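Long-range contacts in NIPSNAP domain-containing protein (Burkholderia xenovorans, PDB 5KAK), which is of unknown function but belongs to the NipSnap family and adopts a dimeric alpha-beta barrel type of fold: residues I10-I15 / W63-L68; L42-G47 / P114-P119. One frame throughout, in Å; residues are numbered along the deposited sequence.

Contact 1: residues I10-I15 / W63-L68; sequences IVEERI and WGYEDL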
loop_
_atom_site.group_PDB
_atom_site.type_symbol
_atom_site.label_atom_id
_atom_site.label_comp_id
_atom_site.label_asym_id
_atom_site.label_seq_id
_atom_site.Cartn_x
_atom_site.Cartn_y
_atom_site.Cartn_z
ATOM N N ILE E 10 -13.401 13.274 20.802
ATOM C CA ILE E 10 -12.807 12.654 19.627
ATOM C C ILE E 10 -11.497 13.364 19.304
ATOM O O ILE E 10 -11.282 14.523 19.663
ATOM C CB ILE E 10 -13.751 12.701 18.409
ATOM C CG1 ILE E 10 -13.845 14.136 17.887
ATOM C CG2 ILE E 10 -15.130 12.159 18.776
ATOM C CD1 ILE E 10 -14.352 14.257 16.479
ATOM N N VAL E 11 -10.615 12.651 18.607
ATOM C CA VAL E 11 -9.342 13.205 18.161
ATOM C C VAL E 11 -9.222 12.969 16.667
ATOM O O VAL E 11 -9.387 11.840 16.201
ATOM C CB VAL E 11 -8.150 12.570 18.908
ATOM C CG1 VAL E 11 -6.828 12.954 18.260
ATOM C CG2 VAL E 11 -8.189 12.977 20.395
ATOM N N GLU E 12 -8.920 14.021 15.913
ATOM C CA GLU E 12 -8.657 13.863 14.489
ATOM C C GLU E 12 -7.155 13.849 14.266
ATOM O O GLU E 12 -6.460 14.788 14.668
ATOM C CB GLU E 12 -9.290 14.982 13.663
ATOM C CG GLU E 12 -9.080 14.797 12.156
ATOM C CD GLU E 12 -9.682 15.937 11.329
ATOM O OE1 GLU E 12 -9.721 15.830 10.091
ATOM O OE2 GLU E 12 -10.147 16.930 11.918
ATOM N N GLU E 13 -6.660 12.785 13.646
ATOM C CA GLU E 13 -5.274 12.722 13.204
ATOM C C GLU E 13 -5.235 13.057 11.719
ATOM O O GLU E 13 -5.960 12.452 10.926
ATOM C CB GLU E 13 -4.668 11.344 13.466
ATOM C CG GLU E 13 -3.209 11.289 13.063
ATOM C CD GLU E 13 -2.511 10.015 13.495
ATOM O OE1 GLU E 13 -3.182 8.984 13.732
ATOM O OE2 GLU E 13 -1.270 10.056 13.591
ATOM N N ARG E 14 -4.440 14.060 11.349
ATOM C CA ARG E 14 -4.271 14.433 9.955
ATOM C C ARG E 14 -2.828 14.154 9.563
ATOM O O ARG E 14 -1.899 14.473 10.314
ATOM C CB ARG E 14 -4.655 15.908 9.720
ATOM C CG ARG E 14 -6.133 16.151 10.026
ATOM C CD ARG E 14 -6.519 17.596 9.796
ATOM N NE ARG E 14 -6.488 17.985 8.391
ATOM C CZ ARG E 14 -7.491 17.790 7.529
ATOM N NH1 ARG E 14 -8.602 17.182 7.910
ATOM N NH2 ARG E 14 -7.387 18.218 6.278
ATOM N N ILE E 15 -2.653 13.505 8.421
ATOM C CA ILE E 15 -1.351 13.029 7.964
ATOM C C ILE E 15 -1.156 13.557 6.548
ATOM O O ILE E 15 -1.876 13.143 5.629
ATOM C CB ILE E 15 -1.271 11.495 7.992
ATOM C CG1 ILE E 15 -1.586 10.938 9.393
ATOM C CG2 ILE E 15 0.067 11.034 7.464
ATOM C CD1 ILE E 15 -1.830 9.427 9.398
ATOM N N TRP E 63 -5.675 16.919 16.542
ATOM C CA TRP E 63 -6.562 17.932 17.103
ATOM C C TRP E 63 -7.675 17.279 17.918
ATOM O O TRP E 63 -8.315 16.324 17.456
ATOM C CB TRP E 63 -7.175 18.757 15.984
ATOM C CG TRP E 63 -6.153 19.463 15.170
ATOM C CD1 TRP E 63 -5.504 18.984 14.076
ATOM C CD2 TRP E 63 -5.669 20.786 15.388
ATOM N NE1 TRP E 63 -4.639 19.942 13.587
ATOM C CE2 TRP E 63 -4.721 21.056 14.382
ATOM C CE3 TRP E 63 -5.944 21.775 16.345
ATOM C CZ2 TRP E 63 -4.041 22.273 14.305
ATOM C CZ3 TRP E 63 -5.280 22.988 16.262
ATOM C CH2 TRP E 63 -4.338 23.228 15.249
ATOM N N GLY E 64 -7.930 17.817 19.105
ATOM C CA GLY E 64 -8.952 17.289 19.993
ATOM C C GLY E 64 -10.226 18.115 19.941
ATOM O O GLY E 64 -10.181 19.340 19.842
ATOM N N TYR E 65 -11.363 17.425 20.032
ATOM C CA TYR E 65 -12.674 18.045 19.974
ATOM C C TYR E 65 -13.544 17.403 21.047
ATOM O O TYR E 65 -13.336 16.249 21.426
ATOM C CB TYR E 65 -13.303 17.888 18.578
ATOM C CG TYR E 65 -12.508 18.591 17.498
ATOM C CD1 TYR E 65 -12.646 19.956 17.308
ATOM C CD2 TYR E 65 -11.624 17.897 16.685
ATOM C CE1 TYR E 65 -11.934 20.611 16.337
ATOM C CE2 TYR E 65 -10.897 18.551 15.697
ATOM C CZ TYR E 65 -11.067 19.917 15.537
ATOM O OH TYR E 65 -10.360 20.602 14.577
ATOM N N GLU E 66 -14.507 18.167 21.555
ATOM C CA GLU E 66 -15.373 17.626 22.596
ATOM C C GLU E 66 -16.343 16.607 22.030
ATOM O O GLU E 66 -16.797 15.713 22.757
ATOM C CB GLU E 66 -16.133 18.757 23.298
ATOM C CG GLU E 66 -15.220 19.701 24.063
ATOM C CD GLU E 66 -15.927 20.951 24.543
ATOM O OE1 GLU E 66 -16.970 20.827 25.221
ATOM O OE2 GLU E 66 -15.440 22.061 24.236
ATOM N N ASP E 67 -16.663 16.722 20.743
ATOM C CA ASP E 67 -17.598 15.832 20.066
ATOM C C ASP E 67 -17.663 16.192 18.589
ATOM O O ASP E 67 -17.021 17.151 18.140
ATOM C CB ASP E 67 -18.999 15.875 20.703
ATOM C CG ASP E 67 -19.527 17.294 20.904
ATOM O OD1 ASP E 67 -19.483 18.111 19.955
ATOM O OD2 ASP E 67 -20.006 17.594 22.021
ATOM N N LEU E 68 -18.434 15.413 17.830
ATOM C CA LEU E 68 -18.464 15.568 16.380
ATOM C C LEU E 68 -19.055 16.908 15.960
ATOM O O LEU E 68 -18.578 17.518 14.997
ATOM C CB LEU E 68 -19.251 14.422 15.757
ATOM C CG LEU E 68 -18.555 13.074 15.900
ATOM C CD1 LEU E 68 -19.551 11.966 15.587
ATOM C CD2 LEU E 68 -17.351 13.017 14.979
HETATM O O HOH W 1 -9.358 19.343 12.579
#
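Ile10 and Tyr65 pair across two antiparallel strands, Ile10 N giving its hydrogen to Tyr65 O and Tyr65 N to Ile10 O (2.9 Å). Two residues on, Glu12 and Trp63 form the next hydrogen-bonded pair, closed by Glu12 N to Trp63 O at 2.8 Å and by Trp63 N to Glu12 O. Between them lies the non-hydrogen-bonded pair of Val11 and Gly64, whose CA atoms are 4.5 Å apart; Val11 CA also sends a CH···O contact to Trp63 O.

The close packing is on the face of Ile10, Glu12, Trp63 and Tyr65. Ile10 CG1 sits between the backbone N and the carbonyl carbon (chi1 72°), where it meets Tyr65 CB at 3.9 Å, and CD1 beyond it touches Leu68 CD2 at 3.6 Å, the two side chains crossing at about a right angle. Glu12 reaches out with an extended chain, and one water, 2.6 Å from both Glu12 OE2 and Tyr65 OH, links carboxylate and phenol. Arg14 NH1 meets Glu12 OE1 at 2.8 Å from above the carboxylate plane in a salt bridge; Arg71 NE pairs with OE2, and Asn101 ND2 is hydrogen-bonded to OE1.

Looser is the turn after Tyr65, where Glu66 is exposed yet turns its carboxylate to Arg44, and Asp67 caps helix 68-80 through Asp70 N. Strands 10-18 and 58-65 are the inner pair of a four-stranded antiparallel sheet, order 2-3-1-4, as in a ferredoxin-like fold; on this face helix 23-42 packs on Trp63 and Tyr65, helix 68-80 on Ile10, Glu12 and Tyr65.

Contact 2: residues L42-G47 / P114-P119; sequences LGRLIG and PPLWQP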
loop_
_atom_site.group_PDB
_atom_site.type_symbol
_atom_site.label_atom_id
_atom_site.label_comp_id
_atom_site.label_asym_id
_atom_site.label_seq_id
_atom_site.Cartn_x
_atom_site.Cartn_y
_atom_site.Cartn_z
ATOM N N LEU E 42 -9.524 26.106 15.867
ATOM C CA LEU E 42 -9.759 24.683 16.093
ATOM C C LEU E 42 -9.753 24.355 17.582
ATOM O O LEU E 42 -10.578 23.562 18.050
ATOM C CB LEU E 42 -8.728 23.855 15.329
ATOM C CG LEU E 42 -8.900 23.964 13.810
ATOM C CD1 LEU E 42 -8.080 22.905 13.042
ATOM C CD2 LEU E 42 -10.385 23.911 13.424
ATOM N N GLY E 43 -8.833 24.934 18.343
ATOM C CA GLY E 43 -8.991 24.884 19.784
ATOM C C GLY E 43 -7.963 24.096 20.565
ATOM O O GLY E 43 -7.360 24.624 21.504
ATOM N N ARG E 44 -7.748 22.825 20.199
ATOM C CA ARG E 44 -7.041 21.876 21.062
ATOM C C ARG E 44 -6.006 21.096 20.255
ATOM O O ARG E 44 -6.247 19.958 19.847
ATOM C CB ARG E 44 -8.038 20.949 21.754
ATOM C CG ARG E 44 -9.073 21.702 22.603
ATOM C CD ARG E 44 -10.040 20.728 23.221
ATOM N NE ARG E 44 -10.913 21.333 24.218
ATOM C CZ ARG E 44 -12.126 21.799 23.961
ATOM N NH1 ARG E 44 -12.609 21.750 22.725
ATOM N NH2 ARG E 44 -12.856 22.307 24.945
ATOM N N LEU E 45 -4.843 21.707 20.046
ATOM C CA LEU E 45 -3.726 20.999 19.426
ATOM C C LEU E 45 -3.115 20.023 20.424
ATOM O O LEU E 45 -2.653 20.425 21.499
ATOM C CB LEU E 45 -2.673 21.990 18.918
ATOM C CG LEU E 45 -1.457 21.374 18.212
ATOM C CD1 LEU E 45 -1.879 20.492 17.032
ATOM C CD2 LEU E 45 -0.492 22.484 17.762
ATOM N N ILE E 46 -3.124 18.736 20.074
ATOM C CA ILE E 46 -2.447 17.716 20.868
ATOM C C ILE E 46 -0.982 17.575 20.464
ATOM O O ILE E 46 -0.113 17.368 21.313
ATOM C CB ILE E 46 -3.206 16.379 20.742
ATOM C CG1 ILE E 46 -4.587 16.501 21.405
ATOM C CG2 ILE E 46 -2.392 15.224 21.328
ATOM C CD1 ILE E 46 -5.552 15.419 21.013
ATOM N N GLY E 47 -0.677 17.709 19.180
ATOM C CA GLY E 47 0.683 17.571 18.697
ATOM C C GLY E 47 0.770 17.881 17.224
ATOM O O GLY E 47 -0.156 17.556 16.470
ATOM N N PRO E 114 -6.615 18.697 25.694
ATOM C CA PRO E 114 -5.933 19.935 26.035
ATOM C C PRO E 114 -6.955 21.031 26.279
ATOM O O PRO E 114 -8.047 21.023 25.684
ATOM C CB PRO E 114 -5.083 20.227 24.789
ATOM C CG PRO E 114 -4.886 18.912 24.147
ATOM C CD PRO E 114 -6.164 18.158 24.400
ATOM N N PRO E 115 -6.655 21.968 27.164
ATOM C CA PRO E 115 -7.555 23.113 27.324
ATOM C C PRO E 115 -7.579 23.937 26.047
ATOM O O PRO E 115 -6.642 23.898 25.247
ATOM C CB PRO E 115 -6.938 23.892 28.490
ATOM C CG PRO E 115 -5.498 23.486 28.493
ATOM C CD PRO E 115 -5.473 22.060 28.037
ATOM N N LEU E 116 -8.683 24.657 25.847
ATOM C CA LEU E 116 -8.800 25.541 24.692
ATOM C C LEU E 116 -7.676 26.571 24.678
ATOM O O LEU E 116 -7.333 27.154 25.710
ATOM C CB LEU E 116 -10.156 26.254 24.695
ATOM C CG LEU E 116 -11.372 25.500 24.145
ATOM C CD1 LEU E 116 -12.640 26.310 24.354
ATOM C CD2 LEU E 116 -11.182 25.191 22.674
ATOM N N TRP E 117 -7.095 26.786 23.497
ATOM C CA TRP E 117 -6.057 27.796 23.328
ATOM C C TRP E 117 -6.652 29.179 23.544
ATOM O O TRP E 117 -7.724 29.486 23.017
ATOM C CB TRP E 117 -5.450 27.691 21.932
ATOM C CG TRP E 117 -4.280 28.599 21.654
ATOM C CD1 TRP E 117 -4.304 29.792 20.987
ATOM C CD2 TRP E 117 -2.913 28.363 22.004
ATOM N NE1 TRP E 117 -3.033 30.320 20.917
ATOM C CE2 TRP E 117 -2.161 29.454 21.526
ATOM C CE3 TRP E 117 -2.250 27.328 22.677
ATOM C CZ2 TRP E 117 -0.785 29.544 21.703
ATOM C CZ3 TRP E 117 -0.880 27.428 22.858
ATOM C CH2 TRP E 117 -0.165 28.527 22.373
ATOM N N GLN E 118 -5.964 30.014 24.316
ATOM C CA GLN E 118 -6.456 31.328 24.698
ATOM C C GLN E 118 -5.547 32.426 24.154
ATOM O O GLN E 118 -4.408 32.161 23.758
ATOM C CB GLN E 118 -6.548 31.446 26.227
ATOM C CG GLN E 118 -7.526 30.479 26.872
ATOM C CD GLN E 118 -8.981 30.791 26.552
ATOM O OE1 GLN E 118 -9.350 31.942 26.322
ATOM N NE2 GLN E 118 -9.818 29.759 26.544
ATOM N N PRO E 119 -6.029 33.674 24.097
ATOM C CA PRO E 119 -5.132 34.766 23.689
ATOM C C PRO E 119 -3.913 34.895 24.585
ATOM O O PRO E 119 -2.821 35.209 24.096
ATOM C CB PRO E 119 -6.041 36.001 23.762
ATOM C CG PRO E 119 -7.396 35.468 23.495
ATOM C CD PRO E 119 -7.434 34.115 24.163
#
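Gly43 O accepts the backbone N-H of Trp117 at 3.0 Å, with the donor in the carbonyl plane and an N-H···O angle of 155°. Trp117 CB rests 3.6 Å from the same Gly43 O. Gly43 is the first residue beyond helix 23-42 to leave helical geometry. Its CA lies 3.6 Å from Leu116 CD2, a close approach along a backbone turn with the positive phi that glycine readily adopts.

Arg44 reaches Pro114 and Leu116 with its chain extended from CG to NE. Pro114 O lies at the edge of the guanidinium, near its plane, and receives a weak, bent hydrogen bond from NE (3.2 Å, 120° at the hydrogen), while Arg44 CD is equally close to this oxygen. Leu116 lies over one face of the guanidinium: CD2 is 3.7 Å above the plane, over its centre, and CG is 3.6 Å from Arg44 NH2. The cation is thus edged by a carbonyl and roofed by an aliphatic branch, with Glu66 as the salt-bridge partner of NH2.

Farther along, the Pro114 ring meets Ile46, CG against CG1 at 3.7 Å, the two side chains crossing at about a right angle. Trp117 points its indole away from residues 42-47; CG is anti to the backbone N (chi1 -175°), NE1 is hydrogen-bonded to Glu122 OE1, and the ring makes a cation-pi contact with Arg39.

Ile46, which with Gly47 faces Leu62 in a classic beta bulge, packs on Ile46 of a second subunit. Residues 114-119, part of the C-terminal tail, lie across the helix-to-strand turn of the ferredoxin-like NIPSNAP domain, a member of the dimeric alpha-beta barrel clan.

How the contacts relate
From the N terminus, strand 10-18 leads into helix 23-42, whose end and following turn supply residues 42-47. The chain then doubles back through strand 58-65, and contact 1 closes the first loop by setting residues 63-68 beside 10-15. After helices 68-80 and 82-92 and strand 96-106, the C-terminal tail returns to residues 42-47 and closes contact 2, so the two loops cross. Their centres lie about 11 Å apart, joined by a probable hydrogen bond between Gly64 N and Arg44 O and by Leu42 packing on Trp63 and Tyr65. Contact 1 joins strands 10-18 and 58-65, and contact 2 brings the tail onto the turn leading into the adjacent strand 45-51; both touch the second subunit.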